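PDB 4M8R: hypothetical protein from Bacteroides caccae, which is of unknown function but probably pairs an N-terminal immunoglobulin-like domain with a C-terminal domain of the beta-propeller type. Local coordinates for residues A[246-249]-A[253-256]; A[272-275]-A[281-284]; A[283-286]-A[292-295]; A[294-299]-A[327-332]; A[360-365]-A[396-401]. All coordinates share one frame; numbering follows the deposited sequence.

Contact 1. Residues A[246-249]-A[253-256]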
# COMPACT_ATOMS: atom_id res chain seq x y z
N PHE A 246 -33.72 2.69 -15.06
CA PHE A 246 -33.96 2.81 -16.50
C PHE A 246 -34.65 1.58 -17.07
O PHE A 246 -34.32 0.45 -16.71
CB PHE A 246 -32.65 3.07 -17.23
CG PHE A 246 -32.02 4.38 -16.88
CD1 PHE A 246 -32.53 5.57 -17.41
CD2 PHE A 246 -30.93 4.45 -16.02
CE1 PHE A 246 -31.97 6.79 -17.08
CE2 PHE A 246 -30.36 5.67 -15.69
CZ PHE A 246 -30.89 6.84 -16.22
N GLU A 247 -35.62 1.83 -17.95
CA GLU A 247 -36.28 0.77 -18.71
C GLU A 247 -35.40 0.34 -19.86
O GLU A 247 -34.52 1.10 -20.31
CB GLU A 247 -37.63 1.24 -19.27
CG GLU A 247 -38.85 0.73 -18.52
CD GLU A 247 -39.27 1.63 -17.38
OE1 GLU A 247 -38.58 1.63 -16.34
OE2 GLU A 247 -40.29 2.34 -17.53
N LEU A 248 -35.63 -0.88 -20.34
CA LEU A 248 -35.00 -1.37 -21.55
C LEU A 248 -35.58 -0.62 -22.75
O LEU A 248 -36.72 -0.15 -22.69
CB LEU A 248 -35.25 -2.86 -21.72
CG LEU A 248 -34.60 -3.77 -20.69
CD1 LEU A 248 -35.20 -5.17 -20.75
CD2 LEU A 248 -33.09 -3.81 -20.90
N PRO A 249 -34.81 -0.51 -23.85
CA PRO A 249 -35.37 0.12 -25.04
C PRO A 249 -36.52 -0.70 -25.63
O PRO A 249 -36.61 -1.90 -25.37
CB PRO A 249 -34.18 0.17 -26.02
CG PRO A 249 -32.96 -0.16 -25.22
CD PRO A 249 -33.43 -0.99 -24.07
N THR A 253 -36.52 -7.50 -24.06
CA THR A 253 -37.07 -8.16 -22.88
C THR A 253 -35.94 -8.84 -22.09
O THR A 253 -34.91 -9.20 -22.66
CB THR A 253 -38.12 -9.21 -23.28
OG1 THR A 253 -37.54 -10.15 -24.19
CG2 THR A 253 -39.32 -8.54 -23.94
N PRO A 254 -36.13 -9.02 -20.77
CA PRO A 254 -35.07 -9.54 -19.89
C PRO A 254 -34.45 -10.88 -20.29
O PRO A 254 -33.25 -11.09 -20.08
CB PRO A 254 -35.76 -9.65 -18.51
CG PRO A 254 -37.21 -9.40 -18.74
CD PRO A 254 -37.33 -8.62 -20.01
N GLU A 255 -35.24 -11.78 -20.86
CA GLU A 255 -34.75 -13.10 -21.28
C GLU A 255 -33.67 -13.03 -22.37
O GLU A 255 -32.96 -14.01 -22.61
CB GLU A 255 -35.89 -14.03 -21.73
CG GLU A 255 -36.89 -13.40 -22.70
CD GLU A 255 -38.11 -12.78 -22.01
OE1 GLU A 255 -38.03 -12.47 -20.80
OE2 GLU A 255 -39.14 -12.61 -22.68
N GLN A 256 -33.54 -11.88 -23.02
CA GLN A 256 -32.55 -11.67 -24.07
C GLN A 256 -31.13 -11.38 -23.56
O GLN A 256 -30.19 -11.32 -24.35
CB GLN A 256 -33.00 -10.52 -24.98
CG GLN A 256 -34.34 -10.77 -25.65
CD GLN A 256 -34.72 -9.67 -26.61
OE1 GLN A 256 -34.98 -8.54 -26.20
NE2 GLN A 256 -34.74 -9.98 -27.89

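Contact 2. Residues A[272-275]-A[281-284]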
# COMPACT_ATOMS: atom_id res chain seq x y z
N LEU A 272 -20.58 -2.74 -21.31
CA LEU A 272 -20.86 -3.41 -22.57
C LEU A 272 -21.69 -4.67 -22.33
O LEU A 272 -21.30 -5.52 -21.54
CB LEU A 272 -19.57 -3.80 -23.29
CG LEU A 272 -18.72 -2.69 -23.92
CD1 LEU A 272 -18.19 -1.72 -22.87
CD2 LEU A 272 -17.57 -3.31 -24.70
N LEU A 273 -22.81 -4.78 -23.02
CA LEU A 273 -23.65 -5.97 -22.97
C LEU A 273 -23.92 -6.46 -24.39
O LEU A 273 -23.71 -5.74 -25.36
CB LEU A 273 -24.98 -5.66 -22.30
CG LEU A 273 -24.94 -4.97 -20.93
CD1 LEU A 273 -26.31 -4.40 -20.58
CD2 LEU A 273 -24.47 -5.95 -19.87
N SER A 274 -24.39 -7.70 -24.48
CA SER A 274 -24.93 -8.22 -25.73
C SER A 274 -26.30 -8.81 -25.45
O SER A 274 -26.55 -9.34 -24.37
CB SER A 274 -24.00 -9.27 -26.34
OG SER A 274 -23.92 -10.43 -25.54
N ALA A 275 -27.19 -8.70 -26.44
CA ALA A 275 -28.55 -9.20 -26.32
C ALA A 275 -28.89 -10.11 -27.50
O ALA A 275 -28.56 -9.79 -28.65
CB ALA A 275 -29.53 -8.04 -26.25
N LYS A 281 -30.24 -13.82 -33.82
CA LYS A 281 -29.22 -12.79 -34.05
C LYS A 281 -28.90 -12.06 -32.74
O LYS A 281 -29.68 -12.12 -31.79
CB LYS A 281 -29.69 -11.79 -35.11
CG LYS A 281 -29.81 -12.38 -36.50
CD LYS A 281 -28.44 -12.62 -37.13
CE LYS A 281 -28.56 -12.94 -38.61
NZ LYS A 281 -27.23 -12.98 -39.28
N TRP A 282 -27.76 -11.37 -32.72
CA TRP A 282 -27.28 -10.69 -31.52
C TRP A 282 -26.94 -9.23 -31.82
O TRP A 282 -26.48 -8.90 -32.91
CB TRP A 282 -26.04 -11.38 -30.95
CG TRP A 282 -26.24 -12.80 -30.49
CD1 TRP A 282 -26.52 -13.89 -31.26
CD2 TRP A 282 -26.14 -13.29 -29.14
NE1 TRP A 282 -26.61 -15.02 -30.48
CE2 TRP A 282 -26.38 -14.68 -29.18
CE3 TRP A 282 -25.87 -12.68 -27.91
CZ2 TRP A 282 -26.37 -15.47 -28.03
CZ3 TRP A 282 -25.86 -13.47 -26.76
CH2 TRP A 282 -26.11 -14.85 -26.84
N VAL A 283 -27.14 -8.35 -30.84
CA VAL A 283 -26.77 -6.94 -30.96
C VAL A 283 -25.93 -6.49 -29.77
O VAL A 283 -26.12 -6.99 -28.66
CB VAL A 283 -28.00 -6.01 -31.09
CG1 VAL A 283 -28.77 -6.32 -32.36
CG2 VAL A 283 -28.91 -6.13 -29.87
N PRO A 284 -25.01 -5.54 -29.99
CA PRO A 284 -24.32 -4.92 -28.87
C PRO A 284 -25.20 -3.87 -28.20
O PRO A 284 -25.90 -3.12 -28.89
CB PRO A 284 -23.09 -4.28 -29.52
CG PRO A 284 -23.47 -4.05 -30.93
CD PRO A 284 -24.58 -4.99 -31.28

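Contact 3. Residues A[283-286]-A[292-295]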
# COMPACT_ATOMS: atom_id res chain seq x y z
N VAL A 283 -27.14 -8.35 -30.84
CA VAL A 283 -26.77 -6.94 -30.96
C VAL A 283 -25.93 -6.49 -29.77
O VAL A 283 -26.12 -6.99 -28.66
CB VAL A 283 -28.00 -6.01 -31.09
CG1 VAL A 283 -28.77 -6.32 -32.36
CG2 VAL A 283 -28.91 -6.13 -29.87
N PRO A 284 -25.01 -5.54 -29.99
CA PRO A 284 -24.32 -4.92 -28.87
C PRO A 284 -25.20 -3.87 -28.20
O PRO A 284 -25.90 -3.12 -28.89
CB PRO A 284 -23.09 -4.28 -29.52
CG PRO A 284 -23.47 -4.05 -30.93
CD PRO A 284 -24.58 -4.99 -31.28
N MSE A 285 -25.17 -3.83 -26.87
CA MSE A 285 -26.00 -2.92 -26.09
C MSE A 285 -25.13 -2.30 -25.03
O MSE A 285 -24.47 -3.01 -24.27
CB MSE A 285 -27.15 -3.74 -25.52
CG MSE A 285 -27.84 -3.13 -24.30
SE MSE A 285 -29.46 -2.15 -24.84
CE MSE A 285 -30.47 -3.63 -25.65
N LEU A 286 -25.12 -0.97 -24.98
CA LEU A 286 -24.36 -0.25 -23.95
C LEU A 286 -25.27 0.20 -22.82
O LEU A 286 -26.46 0.46 -23.03
CB LEU A 286 -23.64 0.95 -24.56
CG LEU A 286 -22.64 0.64 -25.67
CD1 LEU A 286 -22.02 1.93 -26.20
CD2 LEU A 286 -21.56 -0.31 -25.17
N GLY A 292 -28.83 5.36 -18.89
CA GLY A 292 -29.65 4.22 -19.28
C GLY A 292 -29.07 3.38 -20.40
O GLY A 292 -27.85 3.36 -20.60
N PHE A 293 -29.95 2.69 -21.12
CA PHE A 293 -29.55 1.75 -22.16
C PHE A 293 -29.59 2.40 -23.53
O PHE A 293 -30.44 3.26 -23.80
CB PHE A 293 -30.50 0.55 -22.18
CG PHE A 293 -30.49 -0.27 -20.92
CD1 PHE A 293 -31.33 0.05 -19.87
CD2 PHE A 293 -29.66 -1.37 -20.80
CE1 PHE A 293 -31.33 -0.71 -18.71
CE2 PHE A 293 -29.65 -2.13 -19.65
CZ PHE A 293 -30.49 -1.80 -18.60
N TYR A 294 -28.67 2.00 -24.40
CA TYR A 294 -28.76 2.33 -25.83
C TYR A 294 -28.05 1.29 -26.68
O TYR A 294 -27.00 0.77 -26.31
CB TYR A 294 -28.25 3.76 -26.13
CG TYR A 294 -26.97 4.19 -25.43
CD1 TYR A 294 -27.00 4.68 -24.12
CD2 TYR A 294 -25.74 4.15 -26.09
CE1 TYR A 294 -25.83 5.09 -23.48
CE2 TYR A 294 -24.57 4.56 -25.46
CZ TYR A 294 -24.62 5.02 -24.15
OH TYR A 294 -23.47 5.43 -23.52
N VAL A 295 -28.66 0.99 -27.82
CA VAL A 295 -28.13 -0.01 -28.74
C VAL A 295 -27.00 0.62 -29.54
O VAL A 295 -27.13 1.73 -30.04
CB VAL A 295 -29.22 -0.51 -29.72
CG1 VAL A 295 -28.65 -1.57 -30.66
CG2 VAL A 295 -30.43 -1.03 -28.97

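Contact 4. Residues A[294-299]-A[327-332]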
# COMPACT_ATOMS: atom_id res chain seq x y z
N TYR A 294 -28.67 2.00 -24.40
CA TYR A 294 -28.76 2.33 -25.83
C TYR A 294 -28.05 1.29 -26.68
O TYR A 294 -27.00 0.77 -26.31
CB TYR A 294 -28.25 3.76 -26.13
CG TYR A 294 -26.97 4.19 -25.43
CD1 TYR A 294 -27.00 4.68 -24.12
CD2 TYR A 294 -25.74 4.15 -26.09
CE1 TYR A 294 -25.83 5.09 -23.48
CE2 TYR A 294 -24.57 4.56 -25.46
CZ TYR A 294 -24.62 5.02 -24.15
OH TYR A 294 -23.47 5.43 -23.52
N VAL A 295 -28.66 0.99 -27.82
CA VAL A 295 -28.13 -0.01 -28.74
C VAL A 295 -27.00 0.62 -29.54
O VAL A 295 -27.13 1.73 -30.04
CB VAL A 295 -29.22 -0.51 -29.72
CG1 VAL A 295 -28.65 -1.57 -30.66
CG2 VAL A 295 -30.43 -1.03 -28.97
N LEU A 296 -25.88 -0.10 -29.66
CA LEU A 296 -24.80 0.34 -30.53
C LEU A 296 -25.19 -0.05 -31.96
O LEU A 296 -25.03 -1.20 -32.36
CB LEU A 296 -23.47 -0.29 -30.11
CG LEU A 296 -22.24 0.15 -30.90
CD1 LEU A 296 -22.00 1.64 -30.74
CD2 LEU A 296 -21.02 -0.64 -30.44
N GLU A 297 -25.71 0.92 -32.71
CA GLU A 297 -26.39 0.66 -33.99
C GLU A 297 -25.46 0.13 -35.08
O GLU A 297 -24.25 0.32 -35.03
CB GLU A 297 -27.09 1.93 -34.49
CG GLU A 297 -28.23 2.43 -33.61
CD GLU A 297 -29.46 1.53 -33.64
OE1 GLU A 297 -29.53 0.61 -34.47
OE2 GLU A 297 -30.37 1.76 -32.81
N GLY A 298 -26.05 -0.54 -36.06
CA GLY A 298 -25.35 -0.97 -37.27
C GLY A 298 -24.77 -2.38 -37.25
O GLY A 298 -24.27 -2.85 -38.26
N ILE A 299 -24.84 -3.05 -36.10
CA ILE A 299 -24.32 -4.41 -35.97
C ILE A 299 -25.41 -5.40 -35.55
O ILE A 299 -26.06 -5.22 -34.52
CB ILE A 299 -23.16 -4.47 -34.94
CG1 ILE A 299 -21.95 -3.66 -35.44
CG2 ILE A 299 -22.75 -5.92 -34.67
CD1 ILE A 299 -21.94 -2.22 -34.99
N VAL A 327 -11.28 -2.55 -23.66
CA VAL A 327 -12.48 -3.39 -23.75
C VAL A 327 -13.06 -3.38 -25.15
O VAL A 327 -12.82 -2.46 -25.93
CB VAL A 327 -13.56 -2.96 -22.75
CG1 VAL A 327 -12.96 -2.77 -21.36
CG2 VAL A 327 -14.26 -1.68 -23.21
N GLY A 328 -13.83 -4.41 -25.45
CA GLY A 328 -14.49 -4.50 -26.73
C GLY A 328 -15.45 -5.66 -26.85
O GLY A 328 -15.85 -6.26 -25.85
N TYR A 329 -15.81 -5.96 -28.09
CA TYR A 329 -16.77 -7.00 -28.43
C TYR A 329 -16.12 -8.01 -29.37
O TYR A 329 -15.46 -7.63 -30.34
CB TYR A 329 -17.96 -6.37 -29.14
CG TYR A 329 -18.97 -5.67 -28.26
CD1 TYR A 329 -19.79 -6.38 -27.39
CD2 TYR A 329 -19.14 -4.28 -28.33
CE1 TYR A 329 -20.73 -5.74 -26.60
CE2 TYR A 329 -20.08 -3.64 -27.55
CZ TYR A 329 -20.87 -4.37 -26.68
OH TYR A 329 -21.82 -3.74 -25.90
N MSE A 330 -16.31 -9.30 -29.07
CA MSE A 330 -16.02 -10.36 -30.02
C MSE A 330 -17.25 -10.48 -30.87
O MSE A 330 -18.34 -10.71 -30.34
CB MSE A 330 -15.74 -11.69 -29.32
CG MSE A 330 -15.18 -12.76 -30.27
SE MSE A 330 -16.55 -13.53 -31.49
CE MSE A 330 -17.93 -14.12 -30.20
N ILE A 331 -17.11 -10.31 -32.18
CA ILE A 331 -18.24 -10.36 -33.10
C ILE A 331 -18.07 -11.52 -34.08
O ILE A 331 -17.06 -11.60 -34.78
CB ILE A 331 -18.39 -9.03 -33.87
CG1 ILE A 331 -18.79 -7.93 -32.89
CG2 ILE A 331 -19.43 -9.15 -34.97
CD1 ILE A 331 -18.58 -6.53 -33.42
N TYR A 332 -19.07 -12.41 -34.13
CA TYR A 332 -19.00 -13.62 -34.95
C TYR A 332 -20.09 -13.67 -36.01
O TYR A 332 -21.26 -13.44 -35.71
CB TYR A 332 -19.10 -14.87 -34.06
CG TYR A 332 -19.31 -16.16 -34.84
CD1 TYR A 332 -18.24 -16.82 -35.43
CD2 TYR A 332 -20.58 -16.71 -34.97
CE1 TYR A 332 -18.43 -18.00 -36.14
CE2 TYR A 332 -20.78 -17.88 -35.68
CZ TYR A 332 -19.71 -18.52 -36.27
OH TYR A 332 -19.91 -19.69 -36.97

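Contact 5. Residues A[360-365]-A[396-401]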
# COMPACT_ATOMS: atom_id res chain seq x y z
N PRO A 360 -10.77 -4.78 -36.47
CA PRO A 360 -10.33 -5.88 -35.61
C PRO A 360 -8.83 -5.86 -35.36
O PRO A 360 -8.07 -5.47 -36.23
CB PRO A 360 -10.72 -7.15 -36.39
CG PRO A 360 -11.56 -6.70 -37.53
CD PRO A 360 -11.25 -5.26 -37.78
N PHE A 361 -8.42 -6.25 -34.15
CA PHE A 361 -7.00 -6.49 -33.86
C PHE A 361 -6.68 -7.98 -33.99
O PHE A 361 -5.52 -8.38 -33.99
CB PHE A 361 -6.62 -5.96 -32.47
CG PHE A 361 -7.36 -6.62 -31.34
CD1 PHE A 361 -6.91 -7.82 -30.80
CD2 PHE A 361 -8.49 -6.04 -30.79
CE1 PHE A 361 -7.58 -8.43 -29.75
CE2 PHE A 361 -9.17 -6.64 -29.75
CZ PHE A 361 -8.71 -7.83 -29.23
N ALA A 362 -7.73 -8.81 -34.07
CA ALA A 362 -7.59 -10.24 -34.29
C ALA A 362 -8.85 -10.78 -34.96
O ALA A 362 -9.96 -10.36 -34.63
CB ALA A 362 -7.35 -10.96 -32.97
N GLN A 363 -8.66 -11.69 -35.90
CA GLN A 363 -9.74 -12.24 -36.71
C GLN A 363 -9.44 -13.72 -36.93
O GLN A 363 -8.33 -14.08 -37.30
CB GLN A 363 -9.82 -11.49 -38.05
CG GLN A 363 -10.55 -12.21 -39.20
CD GLN A 363 -11.98 -11.72 -39.43
OE1 GLN A 363 -12.21 -10.52 -39.63
NE2 GLN A 363 -12.94 -12.64 -39.43
N LEU A 364 -10.43 -14.58 -36.69
CA LEU A 364 -10.26 -16.02 -36.90
C LEU A 364 -11.37 -16.57 -37.78
O LEU A 364 -12.48 -16.82 -37.30
CB LEU A 364 -10.24 -16.74 -35.56
CG LEU A 364 -9.05 -16.35 -34.68
CD1 LEU A 364 -9.26 -16.85 -33.27
CD2 LEU A 364 -7.75 -16.90 -35.25
N SER A 365 -11.07 -16.75 -39.06
CA SER A 365 -12.04 -17.29 -40.02
C SER A 365 -12.29 -18.77 -39.78
O SER A 365 -11.37 -19.51 -39.44
CB SER A 365 -11.53 -17.09 -41.45
OG SER A 365 -11.19 -15.73 -41.68
N SER A 396 -7.18 -21.07 -26.34
CA SER A 396 -6.04 -20.27 -26.76
C SER A 396 -5.99 -18.89 -26.12
O SER A 396 -7.02 -18.25 -25.90
CB SER A 396 -6.05 -20.12 -28.28
OG SER A 396 -4.74 -19.88 -28.77
N ASP A 397 -4.77 -18.44 -25.80
CA ASP A 397 -4.53 -17.11 -25.24
C ASP A 397 -4.12 -16.14 -26.34
O ASP A 397 -3.31 -16.49 -27.19
CB ASP A 397 -3.41 -17.15 -24.19
CG ASP A 397 -3.89 -17.53 -22.80
OD1 ASP A 397 -5.11 -17.73 -22.59
OD2 ASP A 397 -3.03 -17.62 -21.90
N PHE A 398 -4.66 -14.93 -26.30
CA PHE A 398 -4.17 -13.84 -27.14
C PHE A 398 -3.44 -12.83 -26.27
O PHE A 398 -4.00 -12.34 -25.29
CB PHE A 398 -5.32 -13.15 -27.87
CG PHE A 398 -4.86 -12.14 -28.88
CD1 PHE A 398 -4.35 -12.54 -30.10
CD2 PHE A 398 -4.92 -10.78 -28.60
CE1 PHE A 398 -3.92 -11.61 -31.04
CE2 PHE A 398 -4.50 -9.84 -29.52
CZ PHE A 398 -4.00 -10.26 -30.74
N ASP A 399 -2.20 -12.51 -26.64
CA ASP A 399 -1.39 -11.54 -25.90
C ASP A 399 -1.41 -10.21 -26.64
O ASP A 399 -0.91 -10.11 -27.77
CB ASP A 399 0.04 -12.06 -25.74
CG ASP A 399 0.94 -11.07 -25.02
OD1 ASP A 399 0.71 -10.81 -23.83
OD2 ASP A 399 1.88 -10.55 -25.66
N TRP A 400 -1.98 -9.19 -26.01
CA TRP A 400 -2.12 -7.88 -26.63
C TRP A 400 -0.80 -7.30 -27.13
O TRP A 400 -0.75 -6.69 -28.20
CB TRP A 400 -2.75 -6.88 -25.64
CG TRP A 400 -2.85 -5.53 -26.24
CD1 TRP A 400 -1.97 -4.50 -26.09
CD2 TRP A 400 -3.86 -5.08 -27.14
NE1 TRP A 400 -2.38 -3.42 -26.82
CE2 TRP A 400 -3.54 -3.74 -27.48
CE3 TRP A 400 -5.00 -5.66 -27.69
CZ2 TRP A 400 -4.32 -2.99 -28.35
CZ3 TRP A 400 -5.79 -4.90 -28.55
CH2 TRP A 400 -5.44 -3.58 -28.87
N ASN A 401 0.27 -7.49 -26.37
CA ASN A 401 1.55 -6.84 -26.66
C ASN A 401 2.30 -7.48 -27.83
O ASN A 401 2.99 -6.79 -28.57
CB ASN A 401 2.44 -6.78 -25.41
CG ASN A 401 1.83 -5.93 -24.31
OD1 ASN A 401 2.20 -4.77 -24.13
ND2 ASN A 401 0.87 -6.50 -23.57

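Contact 1. Residues A[246-249]-A[253-256]
Leu248 reaches across to the junction of Thr253 and Pro254 with one methyl, CD1, and that methyl makes all the close approaches of this small contact. Its CG stands beside the backbone N and anti to the carbonyl carbon (chi1 -67°), which sends the branch toward the other segment and puts CD1 against the peptide link rather than against a side-chain tip. CD1 lies 4.0 Å from Thr253 C and the same distance from Pro254 N. The proline ring presents its CD atom, 4.1 Å from Leu248 CD1, so the touch is a methyl against the ring carbon next to nitrogen. Thr253 takes part through its backbone; its CB is directed away from Leu248.

The far side of the contact is a compact turn with its own bonds. Gln256 folds its side chain back so that OE1 accepts the backbone N-H of Thr253 at 2.8 Å, the donor tilted 30° from the amide carbonyl plane. In return Gln256 N donates to Thr253 O at 3.0 Å, and a weak bond runs from Thr253 OG1 to Glu255 OE2. These bonds hold the peptide that Leu248 meets. Around the pair, Leu248 and Pro254 both rest on Tyr217 and Leu197, and Leu248 also touches Phe293 of strand 292-295.

Both segments belong to the long loop between strands 239-240 and 262-264, near the protein surface. The arrangement is surface loop packing: the connection, with a short 3-10 turn at residues 254-256, is set against strands 196-201, 217-221 and 292-295 of the WD40-like domain.

Contact 2. Residues A[272-275]-A[281-284]
Ala275 N donates to Val283 O at 3.0 Å, and Val283 N returns the bond to Ala275 O over the same distance, the N-H...O angles being 164° and 162°. This reciprocal pair closes the antiparallel ladder of the hairpin formed by strands 270-276 and 282-288. Each carbonyl oxygen also receives a CA-H: Ser274 CA lies 3.4 Å from Val283 O, and Trp282 CA lies 3.3 Å from Ala275 O. Ser274 and Pro284 form the next, non-hydrogen-bonded pair, a place where the missing N-H of proline costs the hairpin no bond.

On the face of Ala275 and Val283, methyl meets methyl: Ala275 CB is 4.1 Å from Val283 CG2. On the face of Ser274, the indole of Trp282 turns its edge to the hydroxyl; Ser274 OG lies near the indole plane, 3.8 Å from Trp282 CE3. The serine oxygen finds its polar partner elsewhere, at Ile304 O of the next sheet, while Lys281 NZ forms a salt bridge with Asp302.

The chemistry is thus divided: backbone bonds fix the register, small apolar groups meet on one face, and a buried hydroxyl on the other ties the hairpin to strand 303-310.

Contact 3. Residues A[283-286]-A[292-295]
Leu286 lies against Tyr294 in the hydrogen-bonded pair of this hairpin, and with Val295 these are the residues most buried by the contact. Leu286 CB sits over a face of the tyrosine ring, 4.2 Å from its centroid, a CH-pi contact. Further along the side chain, Leu286 CD1 meets Tyr294 CE2 at 3.7 Å. The phenol comes over the leucine because its CG stands between the backbone N and the carbonyl carbon (chi1 43°), which swings the ring across the strand toward its neighbour. Two backbone bonds underlie the pair: Leu286 N to Tyr294 O, 2.9 Å, and Tyr294 N to Leu286 O, 3.0 Å.

Val295 pairs with Met285 on the other face of the hairpin, without hydrogen bonds between the two. Its CG1 packs against a backbone atom, 3.6 Å from Pro284 O, while its CG2 lies 4.2 Å from Met285 CE. Met285, a selenomethionine, bends at both outer torsions, bringing SE to 3.9 Å from Phe293 CB. The selenium lies obliquely to the Phe293 ring, in a Met-aromatic contact rather than over the ring face.

Strand 292-295 is the outermost strand of its sheet within the chain, and strand 282-288 separates it from strand 270-276. On the side of Leu286, Leu272 and Tyr329 pack against that residue, so this face looks to strand 325-333 of the next sheet. On the other side Met285 is covered by Phe252 and Phe257, from the loop that runs between strands 239-240 and 262-264.

Contact 4. Residues A[294-299]-A[327-332]
Leu296 and Ile299 each point a side chain at strand 325-333, and the closer packing of this sparse interface is found at those two places. Leu296 CD2 comes to 4.3 Å from Tyr329 CE2, approaching the ring obliquely. Its CG lies opposite the backbone N across the CA-CB bond (chi1 -176°), which extends the leucine toward the tyrosine. The second touch joins branched side chains: Ile299 CG2 is 4.4 Å from Ile331 CD1. Both distances are those of light apolar contact, and the nearest CA atoms, those of Ile299 and Ile331, remain 9.0 Å apart, so side chains alone bridge the segments.

The loose part is the bend between the two contact residues, where Glu297 and Gly298 are exposed and take no part. On the strand the setting is denser: Tyr329 and Ile331 are buried, and Tyr329 OH donates its hydrogen bond to Leu273 O in strand 270-276.

Here the chain is leaving strand 292-295 for strand 303-310. Leu296 also touches Pro284 of strand 282-288 and Leu346 of strand 340-348, while Tyr329 packs on Ile304 and Pro306 of strand 303-310, placing the contact between two successive sheets.

Contact 5. Residues A[360-365]-A[396-401]
The two backbones keep well apart, with CA atoms 8.8 Å apart for Phe361 and Trp400 and 8.7 Å for Ala362 and Phe398, and the gap is bridged by side chains. Phe361 stands at the centre. Trp400 brings the edge of its six-membered ring to one face of Phe361, planes at 69°, in an edge-to-face (T-shaped) pair; CZ3 of Trp400 is the leading atom, 3.6 Å from Phe361 CG and over the middle of the phenylalanine ring. The indole gets there because its CG lies anti to the backbone N (chi1 178°), stretching the side chain toward Phe361. Phe398 instead meets the rim of the Phe361 ring, its CE2 near that ring's plane, with the two rings inclined at 41°. Ala362 adds its CB over a face of Phe398, 4.0 Å from Phe398 CE1 and displaced toward the rim.

With Phe361 cut back to an alanine, the edge of Trp400 would probably lose the ring face it points at, and Phe398 one of its aromatic neighbours, opening a gap between the two segments. Trp400 also meets Phe309 edge-to-face and makes a cation-pi contact with Lys403, while Phe398 meets Trp405. The result is an aromatic cluster between the edge strand 355-364 of one four-stranded antiparallel sheet and strand 394-399 of the next, as expected between adjacent blades of a beta-propeller-like domain.

Contacts 1 to 4 cluster on one region of the WD40-like domain. Contacts 2 and 3 share Val283 and Pro284 on strand 282-288, their centres about 7 Å apart, and build consecutive hairpins of one sheet. Contact 1, earlier in the chain, sets its loop against strands 196-201, 217-221 and 292-295 of that sheet, its centre about 10 Å from that of contact 3. Contact 4 takes over Tyr294 and Val295 from contact 3 and leads to the following sheet, which also supplies strand 355-364 to contact 5. Contact 5, last in the chain, lies about 17 Å from contact 4 between centres. Together they trace packing within and between successive blade-like sheets.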